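Local coordinates for hypothetical protein (Pseudomonas aeruginosa, PDB 2H9F) that is probably a PrpF-family isomerase that acts on methylaconitate, at residues A[248-253]-A[277-282]; A[212-215]-A[221-224]. All coordinates share one frame; numbering follows the deposited sequence.

Contact 1 (A[248-253]-A[277-282]); sequences ARFERI and PKIAFV. With SO4 (sulfate ion), chain F.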
loop_
_atom_site.group_PDB
_atom_site.type_symbol
_atom_site.label_atom_id
_atom_site.label_comp_id
_atom_site.label_asym_id
_atom_site.label_seq_id
_atom_site.Cartn_x
_atom_site.Cartn_y
_atom_site.Cartn_z
ATOM N N ALA A 248 12.684 -27.025 20.063
ATOM C CA ALA A 248 13.646 -26.811 21.148
ATOM C C ALA A 248 14.975 -27.500 20.820
ATOM O O ALA A 248 16.053 -26.992 21.124
ATOM C CB ALA A 248 13.088 -27.327 22.479
ATOM N N ARG A 249 14.884 -28.667 20.209
ATOM C CA ARG A 249 16.061 -29.421 19.808
ATOM C C ARG A 249 16.868 -28.681 18.742
ATOM O O ARG A 249 18.101 -28.654 18.784
ATOM C CB ARG A 249 15.616 -30.791 19.273
ATOM C CG ARG A 249 16.717 -31.809 19.116
ATOM C CD ARG A 249 16.143 -33.185 18.751
ATOM N NE ARG A 249 17.209 -34.151 18.447
ATOM C CZ ARG A 249 17.667 -34.439 17.226
ATOM N NH1 ARG A 249 17.174 -33.845 16.149
ATOM N NH2 ARG A 249 18.634 -35.335 17.082
ATOM N N PHE A 250 16.177 -28.100 17.770
ATOM C CA PHE A 250 16.856 -27.330 16.723
ATOM C C PHE A 250 17.564 -26.123 17.320
ATOM O O PHE A 250 18.684 -25.772 16.919
ATOM C CB PHE A 250 15.853 -26.858 15.654
ATOM C CG PHE A 250 15.631 -27.828 14.573
ATOM C CD1 PHE A 250 16.655 -28.166 13.704
ATOM C CD2 PHE A 250 14.368 -28.396 14.369
ATOM C CE1 PHE A 250 16.425 -29.098 12.662
ATOM C CE2 PHE A 250 14.141 -29.304 13.345
ATOM C CZ PHE A 250 15.169 -29.657 12.488
ATOM N N GLU A 251 16.903 -25.484 18.287
ATOM C CA GLU A 251 17.461 -24.306 18.916
ATOM C C GLU A 251 18.731 -24.664 19.665
ATOM O O GLU A 251 19.643 -23.842 19.761
ATOM C CB GLU A 251 16.449 -23.647 19.850
ATOM C CG GLU A 251 16.990 -22.444 20.686
ATOM C CD GLU A 251 17.373 -21.212 19.857
ATOM O OE1 GLU A 251 17.129 -21.232 18.622
ATOM O OE2 GLU A 251 17.933 -20.227 20.458
ATOM N N ARG A 252 18.800 -25.880 20.193
ATOM C CA ARG A 252 20.001 -26.311 20.905
ATOM C C ARG A 252 21.180 -26.453 19.959
ATOM O O ARG A 252 22.321 -26.101 20.290
ATOM C CB ARG A 252 19.721 -27.597 21.687
ATOM C CG ARG A 252 19.153 -27.260 23.053
ATOM C CD ARG A 252 18.063 -28.172 23.474
ATOM N NE ARG A 252 18.588 -29.364 24.124
ATOM C CZ ARG A 252 18.837 -29.481 25.426
ATOM N NH1 ARG A 252 18.630 -28.464 26.273
ATOM N NH2 ARG A 252 19.314 -30.638 25.877
ATOM N N ILE A 253 20.885 -26.926 18.764
ATOM C CA ILE A 253 21.905 -27.053 17.727
ATOM C C ILE A 253 22.337 -25.663 17.280
ATOM O O ILE A 253 23.548 -25.374 17.166
ATOM C CB ILE A 253 21.418 -27.866 16.518
ATOM C CG1 ILE A 253 20.914 -29.257 16.960
ATOM C CG2 ILE A 253 22.564 -28.055 15.547
ATOM C CD1 ILE A 253 20.315 -30.091 15.896
ATOM N N PRO A 277 23.013 -17.108 14.539
ATOM C CA PRO A 277 23.069 -17.658 13.187
ATOM C C PRO A 277 21.742 -18.293 12.831
ATOM O O PRO A 277 20.944 -18.562 13.714
ATOM C CB PRO A 277 24.158 -18.718 13.299
ATOM C CG PRO A 277 24.063 -19.185 14.680
ATOM C CD PRO A 277 23.840 -17.899 15.465
ATOM N N LYS A 278 21.491 -18.497 11.553
ATOM C CA LYS A 278 20.400 -19.385 11.141
ATOM C C LYS A 278 20.834 -20.845 11.268
ATOM O O LYS A 278 22.024 -21.127 11.431
ATOM C CB LYS A 278 19.975 -19.091 9.706
ATOM C CG LYS A 278 19.581 -17.612 9.464
ATOM C CD LYS A 278 18.526 -17.121 10.440
ATOM C CE LYS A 278 17.845 -15.798 10.027
ATOM N NZ LYS A 278 16.765 -15.383 11.043
ATOM N N ILE A 279 19.867 -21.765 11.183
ATOM C CA ILE A 279 20.102 -23.190 11.308
ATOM C C ILE A 279 19.354 -23.842 10.161
ATOM O O ILE A 279 18.183 -23.560 9.943
ATOM C CB ILE A 279 19.620 -23.770 12.698
ATOM C CG1 ILE A 279 19.694 -25.299 12.762
ATOM C CG2 ILE A 279 18.202 -23.360 13.050
ATOM C CD1 ILE A 279 21.101 -25.846 12.751
ATOM N N ALA A 280 20.049 -24.679 9.396
ATOM C CA ALA A 280 19.406 -25.345 8.253
ATOM C C ALA A 280 19.980 -26.739 8.126
ATOM O O ALA A 280 21.106 -27.007 8.543
ATOM C CB ALA A 280 19.660 -24.562 6.973
ATOM N N PHE A 281 19.193 -27.629 7.540
ATOM C CA PHE A 281 19.639 -28.958 7.307
ATOM C C PHE A 281 19.467 -29.266 5.841
ATOM O O PHE A 281 18.504 -28.811 5.221
ATOM C CB PHE A 281 18.935 -30.009 8.193
ATOM C CG PHE A 281 17.426 -29.938 8.219
ATOM C CD1 PHE A 281 16.770 -28.982 8.971
ATOM C CD2 PHE A 281 16.644 -30.916 7.562
ATOM C CE1 PHE A 281 15.363 -28.962 9.037
ATOM C CE2 PHE A 281 15.249 -30.886 7.609
ATOM C CZ PHE A 281 14.609 -29.930 8.338
ATOM N N VAL A 282 20.421 -30.049 5.340
ATOM C CA VAL A 282 20.564 -30.370 3.923
ATOM C C VAL A 282 20.526 -31.873 3.661
ATOM O O VAL A 282 20.820 -32.698 4.541
ATOM C CB VAL A 282 21.903 -29.781 3.359
ATOM C CG1 VAL A 282 21.947 -28.288 3.594
ATOM C CG2 VAL A 282 23.126 -30.470 3.946
HETATM S S SO4 F . 16.976 -11.791 10.091
HETATM O O1 SO4 F . 18.183 -11.167 10.664
HETATM O O2 SO4 F . 16.027 -10.805 9.559
HETATM O O3 SO4 F . 17.445 -12.554 8.933
HETATM O O4 SO4 F . 16.330 -12.643 11.117
#
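Lys-278 NZ has three partners: it donates a hydrogen bond of 2.8 Å to O4 of a sulfate ion, probably carried over from the crystallisation liquor, bonds to the hydroxyl of Ser-309, and makes a weak bond to the carbonyl of His-275. The imidazole ND1 of His-275 also bonds to this sulfate, consistent with a small anion-binding spot at the start of strand 278-283. Segment 248-253 meets 277-282 through apolar side chains alone. Phe-250 reaches from the helix to Phe-281, the two side chains roughly perpendicular, with Phe-250 CZ 3.5 Å from Phe-281 CE1. Their rings are nearly parallel (19°) but strongly displaced, with centroids 5.4 Å apart and scarcely any overlap. Phe-281 carries CG between its backbone N and carbonyl carbon (chi1 50°), which takes the ring off the strand to where its CE1 meets Phe-250 CZ. Nearer the sulfate end, Ile-279 CG1 lies 4.3 Å from Phe-250 CD1, while Ile-279 CD1 meets Ile-253 CG2 at 3.9 Å. Tyr-231 packs its ring against both phenylalanines. Between the two segments themselves there is no hydrogen bond, and this buried interface depends on the fit of aromatic and branched aliphatic groups, flanked by polar pairs: Lys-278 with the sulfate, and Arg-254, the next helix residue, with Glu-251 and Pro-277 O.

Contact 2 (A[212-215]-A[221-224]); sequences ATMI and TVFV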
loop_
_atom_site.group_PDB
_atom_site.type_symbol
_atom_site.label_atom_id
_atom_site.label_comp_id
_atom_site.label_asym_id
_atom_site.label_seq_id
_atom_site.Cartn_x
_atom_site.Cartn_y
_atom_site.Cartn_z
ATOM N N ALA A 212 28.909 -30.425 10.875
ATOM C CA ALA A 212 28.298 -29.143 10.596
ATOM C C ALA A 212 29.229 -28.241 9.793
ATOM O O ALA A 212 30.412 -28.229 10.034
ATOM C CB ALA A 212 27.868 -28.470 11.912
ATOM N N THR A 213 28.679 -27.498 8.837
ATOM C CA THR A 213 29.393 -26.396 8.214
ATOM C C THR A 213 28.819 -25.099 8.775
ATOM O O THR A 213 27.627 -24.840 8.665
ATOM C CB THR A 213 29.208 -26.427 6.696
ATOM O OG1 THR A 213 29.958 -27.532 6.167
ATOM C CG2 THR A 213 29.672 -25.097 6.040
HETATM N N MSE A 214 29.684 -24.306 9.386
HETATM C CA MSE A 214 29.354 -23.024 9.963
HETATM C C MSE A 214 30.033 -21.979 9.073
HETATM O O MSE A 214 31.252 -21.918 9.003
HETATM C CB MSE A 214 29.851 -22.967 11.404
HETATM C CG MSE A 214 28.995 -23.794 12.357
HETATM SE SE MSE A 214 29.793 -24.124 14.042
HETATM C CE MSE A 214 30.958 -25.656 13.515
ATOM N N ILE A 215 29.218 -21.230 8.338
ATOM C CA ILE A 215 29.670 -20.326 7.304
ATOM C C ILE A 215 29.082 -18.915 7.527
ATOM O O ILE A 215 27.908 -18.743 7.848
ATOM C CB ILE A 215 29.312 -20.890 5.876
ATOM C CG1 ILE A 215 29.933 -20.021 4.771
ATOM C CG2 ILE A 215 27.839 -21.018 5.681
ATOM C CD1 ILE A 215 29.975 -20.651 3.392
ATOM N N THR A 221 25.351 -18.940 9.176
ATOM C CA THR A 221 24.489 -20.083 9.110
ATOM C C THR A 221 25.223 -21.338 9.586
ATOM O O THR A 221 26.393 -21.574 9.251
ATOM C CB THR A 221 23.974 -20.309 7.638
ATOM O OG1 THR A 221 23.482 -19.072 7.101
ATOM C CG2 THR A 221 22.872 -21.357 7.590
ATOM N N VAL A 222 24.527 -22.109 10.407
ATOM C CA VAL A 222 24.939 -23.438 10.803
ATOM C C VAL A 222 24.194 -24.460 9.961
ATOM O O VAL A 222 22.961 -24.558 10.020
ATOM C CB VAL A 222 24.629 -23.714 12.291
ATOM C CG1 VAL A 222 25.249 -25.022 12.685
ATOM C CG2 VAL A 222 25.164 -22.575 13.189
ATOM N N PHE A 223 24.940 -25.214 9.144
ATOM C CA PHE A 223 24.358 -26.280 8.309
ATOM C C PHE A 223 24.649 -27.669 8.855
ATOM O O PHE A 223 25.782 -27.979 9.131
ATOM C CB PHE A 223 24.916 -26.277 6.852
ATOM C CG PHE A 223 24.439 -25.132 5.978
ATOM C CD1 PHE A 223 23.194 -25.162 5.396
ATOM C CD2 PHE A 223 25.255 -24.032 5.737
ATOM C CE1 PHE A 223 22.780 -24.126 4.559
ATOM C CE2 PHE A 223 24.836 -22.993 4.915
ATOM C CZ PHE A 223 23.592 -23.047 4.334
ATOM N N VAL A 224 23.650 -28.558 8.833
ATOM C CA VAL A 224 23.845 -29.941 9.240
ATOM C C VAL A 224 23.179 -30.868 8.253
ATOM O O VAL A 224 22.386 -30.418 7.491
ATOM C CB VAL A 224 23.296 -30.187 10.666
ATOM C CG1 VAL A 224 24.098 -29.322 11.698
ATOM C CG2 VAL A 224 21.810 -29.883 10.760
#
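Four backbone hydrogen bonds join Thr-213 to Phe-223 and Ile-215 to Thr-221, the two hydrogen-bonded pairs of an antiparallel ladder. The shortest, from Phe-223 N to Thr-213 O, measures 2.8 Å and is nearly straight at 168°; its return partner, Thr-213 N to Phe-223 O, is more bent at 146°. Between these pairs, Met-214 (a selenomethionine) faces Val-222 as a non-hydrogen-bonded pair. Weaker CA-H...O contacts supplement the ladder: Phe-223 O also receives Ala-212 CA at 3.1 Å, and Thr-221 O receives Met-214 CA at 3.4 Å. Apolar contacts lie on both faces. Met-214 and Val-222 run alongside each other off the sheet, Met-214 CG 4.0 Å from Val-222 CG1. On the other face Ile-215 has CG1 anti to its backbone N (chi1 -173°), leaving CG2 between N and the carbonyl carbon, where it meets the Phe-223 ring edge in plane, 3.7 Å from CE2; Thr-221 CG2 sits over one face of that ring, near its rim. The Thr-213 hydroxyl bonds to Leu-198 O and Leu-335 N. Helix 319-330 packs over the Ile-215, Thr-221 and Phe-223 face, Leu-202 of strand 200-204 touches Met-214 and Val-222 on the other, and strand 278-283 continues the sheet beside 221-224.

From the N terminus, contact 2 comes first: strand 208-216 turns back into strand 220-225, closing a short hairpin with five residues between the paired segments. Only afterwards does the chain enter helix 244-260 and return to strand 278-283, where contact 1 closes a longer loop; 23 residues, the first seven still helix, separate segment 248-253 from segment 277-282. The two closures therefore follow in series, neither enclosing nor crossing the other. They are joined in space because strand 278-283 runs parallel to strand 220-225: Lys-278 O lies 2.9 Å from Val-222 N, and Val-282 N 2.9 Å from Val-224 O, both probable hydrogen bonds. The hairpin is thus linked through this strand to the helix.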